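Local atomic coordinates of TSC1 N-terminal domain (Chaetomium thermophilum, PDB entry 7A0M), a protein that probably binds phosphoinositides at the lysosome through its N-terminal domain, helping to position the TSC complex for regulation of mTORC1. Residues Q375-P380 and A411-D415. Numbering follows the deposited sequence.
Sequences QHLLHP and ALVVD
Two backbone hydrogen bonds, Val414 N to Gln375 O (2.7 Å, 169° at hydrogen) and Leu377 N to Leu412 O (2.8 Å, 163°), join residues 375-380 to 411-415 as an isolated antiparallel beta-bridge. Between them His376 and Val413 form the non-hydrogen-bonded pair, CA to CA 4.7 Å, and the chain directions differ by 145°. Both central residues are extended (phi/psi -130/136 and -88/131), whereas Leu412 (-88/-12) is not. The carbonyls also receive CA-H...O contacts: His376 CA lies 3.1 Å from Leu412 O, and Val413 CA 3.3 Å from Gln375 O. In this mostly helical domain, without regular strands, the bridge ties the loop following helix 357-373 to the last ordered residues of this N-terminal fragment.

The two imidazoles suit buried loop positions because each can bond through both nitrogens: His376 (chi1 m) with Phe372 O and Thr328, His379 (chi1 t) with Asn381 N and Gly332 O. Leu378 O accepts a hydrogen bond from Arg373 of the second subunit, so the loop also serves the dimer contact. Around the bridge lies apolar packing. Leu377 (mt) points toward the opposing segment, its CD2 4.0 Å from Val414 CG2, a compact beta-branched partner suited to extended chain. Leu412 (mt), the most covered residue, spreads its two methyls: CD2 is 4.1 Å from Pro380 CD, and CD1 is 3.4 Å from CD2 of the His379 ring.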
loop_
_atom_site.group_PDB
_atom_site.type_symbol
_atom_site.label_atom_id
_atom_site.label_comp_id
_atom_site.label_asym_id
_atom_site.label_seq_id
_atom_site.Cartn_x
_atom_site.Cartn_y
_atom_site.Cartn_z
ATOM N N GLN B 375 -2.073 2.205 -5.093
ATOM C CA GLN B 375 -1.440 3.494 -4.863
ATOM C C GLN B 375 -1.280 3.834 -3.388
ATOM O O GLN B 375 -0.714 4.885 -3.070
ATOM C CB GLN B 375 -2.248 4.607 -5.543
ATOM C CG GLN B 375 -2.183 4.621 -7.058
ATOM C CD GLN B 375 -3.105 5.667 -7.659
ATOM O OE1 GLN B 375 -3.885 6.305 -6.950
ATOM N NE2 GLN B 375 -3.018 5.851 -8.971
ATOM N N HIS B 376 -1.758 2.986 -2.478
ATOM C CA HIS B 376 -1.806 3.337 -1.067
ATOM C C HIS B 376 -1.196 2.244 -0.203
ATOM O O HIS B 376 -1.467 1.054 -0.398
ATOM C CB HIS B 376 -3.245 3.617 -0.626
ATOM C CG HIS B 376 -3.805 4.887 -1.187
ATOM N ND1 HIS B 376 -4.280 4.987 -2.476
ATOM C CD2 HIS B 376 -3.952 6.116 -0.636
ATOM C CE1 HIS B 376 -4.703 6.219 -2.694
ATOM N NE2 HIS B 376 -4.514 6.925 -1.593
ATOM N N LEU B 377 -0.378 2.665 0.759
ATOM C CA LEU B 377 0.211 1.764 1.735
ATOM C C LEU B 377 -0.846 1.280 2.724
ATOM O O LEU B 377 -1.938 1.846 2.838
ATOM C CB LEU B 377 1.341 2.463 2.492
ATOM C CG LEU B 377 2.507 3.002 1.661
ATOM C CD1 LEU B 377 3.304 4.014 2.469
ATOM C CD2 LEU B 377 3.398 1.866 1.188
ATOM N N LEU B 378 -0.509 0.210 3.443
ATOM C CA LEU B 378 -1.355 -0.252 4.535
ATOM C C LEU B 378 -1.496 0.840 5.591
ATOM O O LEU B 378 -0.506 1.440 6.021
ATOM C CB LEU B 378 -0.772 -1.520 5.158
ATOM C CG LEU B 378 -1.566 -2.128 6.318
ATOM C CD1 LEU B 378 -2.914 -2.652 5.838
ATOM C CD2 LEU B 378 -0.770 -3.229 7.002
ATOM N N HIS B 379 -2.733 1.093 6.007
ATOM C CA HIS B 379 -3.024 2.178 6.935
ATOM C C HIS B 379 -2.724 1.739 8.367
ATOM O O HIS B 379 -3.006 0.595 8.737
ATOM C CB HIS B 379 -4.485 2.603 6.814
ATOM C CG HIS B 379 -4.774 3.956 7.386
ATOM N ND1 HIS B 379 -4.809 4.199 8.742
ATOM C CD2 HIS B 379 -5.062 5.135 6.785
ATOM C CE1 HIS B 379 -5.094 5.472 8.952
ATOM N NE2 HIS B 379 -5.253 6.061 7.780
ATOM N N PRO B 380 -2.144 2.618 9.188
ATOM C CA PRO B 380 -1.875 2.245 10.588
ATOM C C PRO B 380 -3.125 1.902 11.383
ATOM O O PRO B 380 -3.014 1.206 12.401
ATOM C CB PRO B 380 -1.179 3.489 11.161
ATOM C CG PRO B 380 -0.675 4.238 9.982
ATOM C CD PRO B 380 -1.608 3.948 8.849
ATOM N N ALA B 411 1.308 10.696 3.089
ATOM C CA ALA B 411 2.339 9.713 3.407
ATOM C C ALA B 411 1.924 8.293 3.055
ATOM O O ALA B 411 2.783 7.407 3.005
ATOM C CB ALA B 411 2.702 9.794 4.891
ATOM N N LEU B 412 0.636 8.058 2.813
ATOM C CA LEU B 412 0.134 6.753 2.410
ATOM C C LEU B 412 0.164 6.546 0.902
ATOM O O LEU B 412 -0.017 5.413 0.445
ATOM C CB LEU B 412 -1.300 6.571 2.919
ATOM C CG LEU B 412 -1.472 6.654 4.436
ATOM C CD1 LEU B 412 -2.934 6.841 4.792
ATOM C CD2 LEU B 412 -0.905 5.415 5.112
ATOM N N VAL B 413 0.397 7.601 0.127
ATOM C CA VAL B 413 0.306 7.546 -1.327
ATOM C C VAL B 413 1.647 7.120 -1.906
ATOM O O VAL B 413 2.695 7.670 -1.547
ATOM C CB VAL B 413 -0.129 8.906 -1.899
ATOM C CG1 VAL B 413 -0.186 8.852 -3.420
ATOM C CG2 VAL B 413 -1.476 9.315 -1.324
ATOM N N VAL B 414 1.613 6.139 -2.802
ATOM C CA VAL B 414 2.807 5.656 -3.486
ATOM C C VAL B 414 2.910 6.400 -4.812
ATOM O O VAL B 414 2.161 6.121 -5.751
ATOM C CB VAL B 414 2.757 4.139 -3.705
ATOM C CG1 VAL B 414 4.072 3.640 -4.285
ATOM C CG2 VAL B 414 2.429 3.423 -2.404
ATOM N N ASP B 415 3.836 7.352 -4.890
ATOM C CA ASP B 415 4.019 8.135 -6.105
ATOM C C ASP B 415 5.484 8.500 -6.325
ATOM O O ASP B 415 5.913 8.732 -7.455
ATOM C CB ASP B 415 3.160 9.403 -6.062
ATOM C CG ASP B 415 3.450 10.270 -4.848
ATOM O OD1 ASP B 415 4.275 9.871 -3.999
ATOM O OD2 ASP B 415 2.846 11.358 -4.744
#